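Local coordinates for PaxB (Photorhabdus luminescens, PDB 6EK4), which probably acts as the B component of a two-component alpha-helical pore-forming toxin related to YaxAB, at residues Asn310-Gln315 and Leu337-Asp342; Asp79-Leu84 and Asp328-Ile333. One frame throughout, in Å; residues are numbered along the deposited sequence.

Interaction 1 of 2, residues Asn310-Gln315 and Leu337-Asp342; sequences NIFAKQ and LDFLDD
The rings of Phe312 and Phe339 meet obliquely, their planes turned by 67° and their centroids 5.4 Å apart, in a geometry that is neither a stack nor a T-shaped pair. Phe339 CB lies at the edge of the Phe312 ring, in its plane, 3.8 Å from Phe312 CZ. The far corner of the Phe312 ring does the touching: Phe312 CZ comes to 3.4 Å from Phe339 CD2, with Phe312 CE2 4.0 Å from the same carbon. Both CB atoms point toward the opposite segment, but the two rings leave their helices differently. In Phe312, CG stands anti to the carbonyl carbon, whereas in Phe339 it is anti to the backbone N (chi1 178°), which sends the ring out from the helix, roughly square to its axis, with CB and CD2 on the side Phe312 CZ meets. The contact is purely apolar and bridges backbones whose nearest CA atoms, of Phe312 and Leu337, are 10.3 Å apart. It joins the two arms of a helical hairpin, helix 247-321 and helix 326-348. Tyr14 meets the Phe312 ring from the N-terminal loop, Leu126 of helix 101-141 also packs on Phe312, and Leu340 turns to Leu68 and Leu72 of helix 42-73.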
ATOM      1  N   ASN A 310      25.489 -16.083  -9.806  1.00 70.26           N
ATOM      2  CA  ASN A 310      25.777 -16.631 -11.136  1.00 71.24           C
ATOM      3  C   ASN A 310      27.008 -15.980 -11.775  1.00 72.18           C
ATOM      4  O   ASN A 310      27.745 -16.634 -12.516  1.00 72.24           O
ATOM      5  CB  ASN A 310      24.560 -16.504 -12.064  1.00 71.64           C
ATOM      6  CG  ASN A 310      23.521 -17.587 -11.822  1.00 71.12           C
ATOM      7  OD1 ASN A 310      23.850 -18.718 -11.458  1.00 70.33           O
ATOM      8  ND2 ASN A 310      22.257 -17.248 -12.039  1.00 71.96           N
ATOM      9  N   ILE A 311      27.220 -14.696 -11.488  1.00 72.71           N
ATOM     10  CA  ILE A 311      28.445 -14.000 -11.888  1.00 73.36           C
ATOM     11  C   ILE A 311      29.641 -14.584 -11.133  1.00 73.55           C
ATOM     12  O   ILE A 311      30.666 -14.900 -11.736  1.00 73.85           O
ATOM     13  CB  ILE A 311      28.345 -12.476 -11.641  1.00 73.53           C
ATOM     14  CG1 ILE A 311      27.472 -11.831 -12.722  1.00 74.41           C
ATOM     15  CG2 ILE A 311      29.726 -11.825 -11.633  1.00 74.42           C
ATOM     16  CD1 ILE A 311      27.055 -10.407 -12.418  1.00 74.84           C
ATOM     17  N   PHE A 312      29.494 -14.718  -9.816  1.00 73.31           N
ATOM     18  CA  PHE A 312      30.526 -15.310  -8.957  1.00 73.31           C
ATOM     19  C   PHE A 312      30.931 -16.706  -9.426  1.00 73.95           C
ATOM     20  O   PHE A 312      32.114 -17.048  -9.426  1.00 73.92           O
ATOM     21  CB  PHE A 312      30.027 -15.395  -7.507  1.00 72.86           C
ATOM     22  CG  PHE A 312      30.188 -14.123  -6.712  1.00 73.02           C
ATOM     23  CD1 PHE A 312      30.149 -12.870  -7.319  1.00 73.63           C
ATOM     24  CD2 PHE A 312      30.350 -14.185  -5.333  1.00 72.56           C
ATOM     25  CE1 PHE A 312      30.289 -11.716  -6.568  1.00 74.18           C
ATOM     26  CE2 PHE A 312      30.489 -13.033  -4.580  1.00 72.77           C
ATOM     27  CZ  PHE A 312      30.459 -11.797  -5.198  1.00 73.73           C
ATOM     28  N   ALA A 313      29.943 -17.507  -9.821  1.00 75.06           N
ATOM     29  CA  ALA A 313      30.182 -18.883 -10.261  1.00 75.90           C
ATOM     30  C   ALA A 313      30.970 -18.935 -11.569  1.00 77.66           C
ATOM     31  O   ALA A 313      31.984 -19.628 -11.660  1.00 78.87           O
ATOM     32  CB  ALA A 313      28.860 -19.622 -10.417  1.00 75.64           C
ATOM     33  N   LYS A 314      30.503 -18.197 -12.571  1.00 79.47           N
ATOM     34  CA  LYS A 314      31.141 -18.180 -13.888  1.00 81.47           C
ATOM     35  C   LYS A 314      32.518 -17.506 -13.864  1.00 81.29           C
ATOM     36  O   LYS A 314      33.368 -17.802 -14.703  1.00 81.68           O
ATOM     37  CB  LYS A 314      30.227 -17.493 -14.909  1.00 83.87           C
ATOM     38  CG  LYS A 314      30.708 -17.581 -16.351  1.00 86.60           C
ATOM     39  CD  LYS A 314      29.537 -17.617 -17.324  1.00 88.67           C
ATOM     40  CE  LYS A 314      29.952 -17.221 -18.734  1.00 90.95           C
ATOM     41  NZ  LYS A 314      29.971 -15.741 -18.914  1.00 91.68           N
ATOM     42  N   GLN A 315      32.732 -16.611 -12.902  1.00 80.74           N
ATOM     43  CA  GLN A 315      34.027 -15.951 -12.727  1.00 80.99           C
ATOM     44  C   GLN A 315      35.086 -16.951 -12.259  1.00 81.32           C
ATOM     45  O   GLN A 315      36.217 -16.947 -12.750  1.00 82.14           O
ATOM     46  CB  GLN A 315      33.906 -14.802 -11.723  1.00 80.56           C
ATOM     47  CG  GLN A 315      35.079 -13.839 -11.720  1.00 81.44           C
ATOM     48  CD  GLN A 315      34.827 -12.618 -10.852  1.00 81.65           C
ATOM     49  OE1 GLN A 315      34.075 -12.679  -9.878  1.00 80.26           O
ATOM     50  NE2 GLN A 315      35.459 -11.501 -11.199  1.00 83.15           N
ATOM     51  N   LEU A 337      34.622 -12.006  -1.502  1.00 79.22           N
ATOM     52  CA  LEU A 337      34.462 -11.954  -0.048  1.00 79.23           C
ATOM     53  C   LEU A 337      34.138 -10.542   0.438  1.00 80.44           C
ATOM     54  O   LEU A 337      33.259 -10.367   1.282  1.00 80.92           O
ATOM     55  CB  LEU A 337      35.710 -12.490   0.660  1.00 79.68           C
ATOM     56  CG  LEU A 337      35.829 -14.016   0.734  1.00 78.70           C
ATOM     57  CD1 LEU A 337      37.209 -14.419   1.233  1.00 79.30           C
ATOM     58  CD2 LEU A 337      34.741 -14.618   1.616  1.00 77.84           C
ATOM     59  N   ASP A 338      34.842  -9.544  -0.094  1.00 81.82           N
ATOM     60  CA  ASP A 338      34.567  -8.137   0.232  1.00 83.15           C
ATOM     61  C   ASP A 338      33.127  -7.747  -0.103  1.00 81.81           C
ATOM     62  O   ASP A 338      32.515  -6.946   0.606  1.00 82.23           O
ATOM     63  CB  ASP A 338      35.534  -7.200  -0.506  1.00 85.45           C
ATOM     64  CG  ASP A 338      36.930  -7.192   0.099  1.00 87.61           C
ATOM     65  OD1 ASP A 338      37.199  -7.983   1.030  1.00 88.84           O
ATOM     66  OD2 ASP A 338      37.765  -6.386  -0.364  1.00 89.76           O
ATOM     67  N   PHE A 339      32.598  -8.313  -1.185  1.00 79.96           N
ATOM     68  CA  PHE A 339      31.205  -8.103  -1.571  1.00 78.41           C
ATOM     69  C   PHE A 339      30.248  -8.692  -0.537  1.00 77.48           C
ATOM     70  O   PHE A 339      29.234  -8.077  -0.206  1.00 77.75           O
ATOM     71  CB  PHE A 339      30.937  -8.722  -2.945  1.00 77.69           C
ATOM     72  CG  PHE A 339      29.511  -8.603  -3.398  1.00 77.11           C
ATOM     73  CD1 PHE A 339      29.033  -7.408  -3.911  1.00 77.73           C
ATOM     74  CD2 PHE A 339      28.645  -9.687  -3.312  1.00 76.43           C
ATOM     75  CE1 PHE A 339      27.719  -7.293  -4.329  1.00 77.67           C
ATOM     76  CE2 PHE A 339      27.330  -9.579  -3.730  1.00 76.09           C
ATOM     77  CZ  PHE A 339      26.866  -8.379  -4.239  1.00 76.73           C
ATOM     78  N   LEU A 340      30.572  -9.882  -0.036  1.00 76.53           N
ATOM     79  CA  LEU A 340      29.767 -10.531   1.002  1.00 75.51           C
ATOM     80  C   LEU A 340      29.917  -9.828   2.353  1.00 76.68           C
ATOM     81  O   LEU A 340      28.947  -9.719   3.106  1.00 76.60           O
ATOM     82  CB  LEU A 340      30.144 -12.010   1.135  1.00 74.56           C
ATOM     83  CG  LEU A 340      29.830 -12.896  -0.075  1.00 73.34           C
ATOM     84  CD1 LEU A 340      30.492 -14.257   0.076  1.00 72.95           C
ATOM     85  CD2 LEU A 340      28.330 -13.048  -0.274  1.00 72.45           C
ATOM     86  N   ASP A 341      31.129  -9.358   2.651  1.00 77.96           N
ATOM     87  CA  ASP A 341      31.390  -8.579   3.868  1.00 78.98           C
ATOM     88  C   ASP A 341      30.523  -7.323   3.918  1.00 78.23           C
ATOM     89  O   ASP A 341      30.082  -6.909   4.991  1.00 78.46           O
ATOM     90  CB  ASP A 341      32.868  -8.169   3.955  1.00 81.05           C
ATOM     91  CG  ASP A 341      33.803  -9.350   4.180  1.00 81.60           C
ATOM     92  OD1 ASP A 341      33.321 -10.462   4.491  1.00 81.16           O
ATOM     93  OD2 ASP A 341      35.032  -9.161   4.046  1.00 82.80           O
ATOM     94  N   ASP A 342      30.292  -6.724   2.752  1.00 77.35           N
ATOM     95  CA  ASP A 342      29.419  -5.557   2.626  1.00 77.21           C
ATOM     96  C   ASP A 342      27.959  -5.911   2.911  1.00 75.14           C
ATOM     97  O   ASP A 342      27.267  -5.169   3.603  1.00 75.40           O
ATOM     98  CB  ASP A 342      29.543  -4.945   1.226  1.00 77.57           C
ATOM     99  CG  ASP A 342      28.569  -3.805   0.999  1.00 77.98           C
ATOM    100  OD1 ASP A 342      27.703  -3.933   0.108  1.00 77.17           O
ATOM    101  OD2 ASP A 342      28.659  -2.788   1.719  1.00 79.14           O
TER

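Interaction 2 of 2, residues Asp79-Leu84 and Asp328-Ile333; sequences DYFLTL and DLTKII
Phe81 reaches from the short helix 80-90 to the side of helix 326-348, a helix-to-helix contact within the elongated alpha-helical bundle of this toxin component. The two segments run nearly antiparallel, with axes at 149° and a closest approach of 11.6 Å, and the Phe81 side chain spans the space between them. Each of its three partners meets the ring obliquely, and each comes to it differently. Leu329 crosses the phenylalanine at about a right angle; its CG is anti to the backbone N (chi1 179°), and CD2 ends 4.0 Å from Phe81 CZ. Ile333, one turn further on, and Phe81 come at each other from opposite directions, with Ile333 CD1 3.9 Å from the same Phe81 CZ, so the far end of the ring is shared between two aliphatic branches. Thr330 and Phe81 slide past each other in opposite senses, with Thr330 OG1 beside Phe81 CD1 and CE1; this hydroxyl also has a weak hydrogen bond to Gln326 O in its own helix. Leu329 packs further on Leu115 of helix 101-141 and Leu316 of helix 247-321, while Leu75 and Pro76, in the loop before helix 80-90, touch Ile333. Behind Phe81, Asp79 O accepts from both Thr83 N and Thr83 OG1; the hydroxyl, 2.9 Å from Asp79 O, donates from above the carbonyl plane.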
ATOM      1  N   ASP A  79      47.109 -25.121   1.427  1.00100.04           N
ATOM      2  CA  ASP A  79      48.560 -25.072   1.223  1.00100.95           C
ATOM      3  C   ASP A  79      48.969 -24.747  -0.215  1.00101.10           C
ATOM      4  O   ASP A  79      49.998 -24.104  -0.435  1.00102.56           O
ATOM      5  CB  ASP A  79      49.210 -26.399   1.644  1.00100.55           C
ATOM      6  CG  ASP A  79      49.281 -26.572   3.155  1.00101.61           C
ATOM      7  OD1 ASP A  79      48.665 -25.770   3.892  1.00101.54           O
ATOM      8  OD2 ASP A  79      49.960 -27.518   3.607  1.00102.31           O
ATOM      9  N   TYR A  80      48.172 -25.188  -1.187  1.00100.19           N
ATOM     10  CA  TYR A  80      48.554 -25.063  -2.600  1.00100.18           C
ATOM     11  C   TYR A  80      48.652 -23.623  -3.120  1.00100.94           C
ATOM     12  O   TYR A  80      49.376 -23.373  -4.080  1.00101.46           O
ATOM     13  CB  TYR A  80      47.645 -25.907  -3.515  1.00 99.37           C
ATOM     14  CG  TYR A  80      46.153 -25.715  -3.325  1.00 98.86           C
ATOM     15  CD1 TYR A  80      45.512 -24.564  -3.777  1.00 98.78           C
ATOM     16  CD2 TYR A  80      45.378 -26.701  -2.718  1.00 98.65           C
ATOM     17  CE1 TYR A  80      44.148 -24.393  -3.614  1.00 98.83           C
ATOM     18  CE2 TYR A  80      44.013 -26.538  -2.550  1.00 98.63           C
ATOM     19  CZ  TYR A  80      43.402 -25.383  -2.999  1.00 98.87           C
ATOM     20  OH  TYR A  80      42.045 -25.217  -2.834  1.00 98.55           O
ATOM     21  N   PHE A  81      47.949 -22.683  -2.491  1.00101.34           N
ATOM     22  CA  PHE A  81      48.017 -21.275  -2.908  1.00102.15           C
ATOM     23  C   PHE A  81      49.429 -20.695  -2.803  1.00104.10           C
ATOM     24  O   PHE A  81      49.883 -19.995  -3.710  1.00104.23           O
ATOM     25  CB  PHE A  81      47.041 -20.412  -2.099  1.00101.82           C
ATOM     26  CG  PHE A  81      45.651 -20.380  -2.666  1.00100.61           C
ATOM     27  CD1 PHE A  81      45.368 -19.614  -3.788  1.00100.68           C
ATOM     28  CD2 PHE A  81      44.626 -21.114  -2.084  1.00 99.43           C
ATOM     29  CE1 PHE A  81      44.090 -19.578  -4.319  1.00100.43           C
ATOM     30  CE2 PHE A  81      43.346 -21.082  -2.611  1.00 98.94           C
ATOM     31  CZ  PHE A  81      43.078 -20.313  -3.730  1.00 99.47           C
ATOM     32  N   LEU A  82      50.116 -20.994  -1.703  1.00106.14           N
ATOM     33  CA  LEU A  82      51.462 -20.468  -1.465  1.00108.57           C
ATOM     34  C   LEU A  82      52.518 -21.326  -2.164  1.00108.64           C
ATOM     35  O   LEU A  82      53.430 -20.795  -2.799  1.00109.10           O
ATOM     36  CB  LEU A  82      51.752 -20.393   0.041  1.00110.32           C
ATOM     37  CG  LEU A  82      52.623 -19.227   0.527  1.00112.88           C
ATOM     38  CD1 LEU A  82      52.857 -19.339   2.027  1.00113.79           C
ATOM     39  CD2 LEU A  82      53.951 -19.147  -0.213  1.00113.62           C
ATOM     40  N   THR A  83      52.391 -22.645  -2.049  1.00107.81           N
ATOM     41  CA  THR A  83      53.405 -23.564  -2.576  1.00108.34           C
ATOM     42  C   THR A  83      53.448 -23.639  -4.107  1.00107.36           C
ATOM     43  O   THR A  83      54.474 -24.022  -4.670  1.00107.95           O
ATOM     44  CB  THR A  83      53.238 -24.985  -2.001  1.00107.99           C
ATOM     45  OG1 THR A  83      51.882 -25.415  -2.162  1.00107.53           O
ATOM     46  CG2 THR A  83      53.600 -25.011  -0.523  1.00108.79           C
ATOM     47  N   LEU A  84      52.354 -23.282  -4.779  1.00106.07           N
ATOM     48  CA  LEU A  84      52.346 -23.227  -6.248  1.00106.11           C
ATOM     49  C   LEU A  84      53.183 -22.057  -6.765  1.00108.63           C
ATOM     50  O   LEU A  84      53.870 -22.189  -7.779  1.00109.90           O
ATOM     51  CB  LEU A  84      50.920 -23.142  -6.805  1.00105.15           C
ATOM     52  CG  LEU A  84      50.129 -24.454  -6.882  1.00104.02           C
ATOM     53  CD1 LEU A  84      48.671 -24.174  -7.219  1.00103.60           C
ATOM     54  CD2 LEU A  84      50.739 -25.409  -7.896  1.00103.86           C
ATOM     55  N   ASP A 328      45.691 -15.052  -9.408  1.00105.09           N
ATOM     56  CA  ASP A 328      44.509 -14.353  -9.914  1.00103.83           C
ATOM     57  C   ASP A 328      43.273 -14.792  -9.129  1.00100.29           C
ATOM     58  O   ASP A 328      42.462 -13.960  -8.724  1.00100.28           O
ATOM     59  CB  ASP A 328      44.315 -14.637 -11.406  1.00105.31           C
ATOM     60  CG  ASP A 328      43.305 -13.708 -12.057  1.00107.23           C
ATOM     61  OD1 ASP A 328      42.385 -14.213 -12.735  1.00107.66           O
ATOM     62  OD2 ASP A 328      43.431 -12.475 -11.893  1.00109.17           O
ATOM     63  N   LEU A 329      43.148 -16.101  -8.916  1.00 96.82           N
ATOM     64  CA  LEU A 329      42.059 -16.682  -8.126  1.00 93.64           C
ATOM     65  C   LEU A 329      41.991 -16.103  -6.711  1.00 92.95           C
ATOM     66  O   LEU A 329      40.903 -15.905  -6.172  1.00 92.17           O
ATOM     67  CB  LEU A 329      42.222 -18.205  -8.056  1.00 92.36           C
ATOM     68  CG  LEU A 329      41.195 -19.008  -7.252  1.00 91.31           C
ATOM     69  CD1 LEU A 329      39.778 -18.721  -7.722  1.00 91.18           C
ATOM     70  CD2 LEU A 329      41.501 -20.495  -7.350  1.00 90.36           C
ATOM     71  N   THR A 330      43.154 -15.841  -6.115  1.00 92.95           N
ATOM     72  CA  THR A 330      43.232 -15.228  -4.786  1.00 92.55           C
ATOM     73  C   THR A 330      42.587 -13.838  -4.769  1.00 93.30           C
ATOM     74  O   THR A 330      41.984 -13.444  -3.770  1.00 93.43           O
ATOM     75  CB  THR A 330      44.695 -15.126  -4.299  1.00 92.93           C
ATOM     76  OG1 THR A 330      45.283 -16.432  -4.270  1.00 91.91           O
ATOM     77  CG2 THR A 330      44.773 -14.514  -2.902  1.00 93.38           C
ATOM     78  N   LYS A 331      42.714 -13.103  -5.873  1.00 94.13           N
ATOM     79  CA  LYS A 331      42.080 -11.790  -6.004  1.00 95.21           C
ATOM     80  C   LYS A 331      40.566 -11.925  -6.186  1.00 93.25           C
ATOM     81  O   LYS A 331      39.799 -11.149  -5.613  1.00 92.24           O
ATOM     82  CB  LYS A 331      42.672 -11.015  -7.186  1.00 97.69           C
ATOM     83  CG  LYS A 331      42.424  -9.511  -7.124  1.00100.22           C
ATOM     84  CD  LYS A 331      42.159  -8.914  -8.497  1.00101.78           C
ATOM     85  CE  LYS A 331      40.722  -9.153  -8.937  1.00101.35           C
ATOM     86  NZ  LYS A 331      40.480  -8.710 -10.338  1.00102.68           N
ATOM     87  N   ILE A 332      40.147 -12.909  -6.982  1.00 91.68           N
ATOM     88  CA  ILE A 332      38.725 -13.148  -7.252  1.00 89.93           C
ATOM     89  C   ILE A 332      37.981 -13.523  -5.969  1.00 88.33           C
ATOM     90  O   ILE A 332      36.868 -13.054  -5.737  1.00 87.92           O
ATOM     91  CB  ILE A 332      38.512 -14.265  -8.305  1.00 89.22           C
ATOM     92  CG1 ILE A 332      39.170 -13.901  -9.645  1.00 90.28           C
ATOM     93  CG2 ILE A 332      37.028 -14.548  -8.511  1.00 88.45           C
ATOM     94  CD1 ILE A 332      38.715 -12.585 -10.242  1.00 91.89           C
ATOM     95  N   ILE A 333      38.601 -14.366  -5.146  1.00 87.67           N
ATOM     96  CA  ILE A 333      38.010 -14.783  -3.875  1.00 86.77           C
ATOM     97  C   ILE A 333      37.875 -13.599  -2.915  1.00 87.95           C
ATOM     98  O   ILE A 333      36.825 -13.417  -2.300  1.00 87.95           O
ATOM     99  CB  ILE A 333      38.829 -15.916  -3.213  1.00 86.29           C
ATOM    100  CG1 ILE A 333      38.691 -17.206  -4.029  1.00 85.45           C
ATOM    101  CG2 ILE A 333      38.373 -16.163  -1.779  1.00 86.14           C
ATOM    102  CD1 ILE A 333      39.730 -18.258  -3.702  1.00 85.94           C
TER

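Overall arrangement
Helix 326-348 serves both contacts, giving its earlier turns to interaction 2 and its later ones to interaction 1; their centres are 16 Å apart. They touch directly where Gln315 NE2 packs 3.6 Å from Ile332 CD1. Both are partly buried. Interaction 1 lies between the arms of a hairpin of sequence-adjacent helices and depends on one pair of aromatic rings. Interaction 2, farther from the centre of the chain, about 50 Å against 34 Å, brings together segments 244 residues apart and sets one ring against two aliphatic side chains and a threonine hydroxyl. Helix 101-141 touches residues of both, through Leu126 in one and Leu115 in the other.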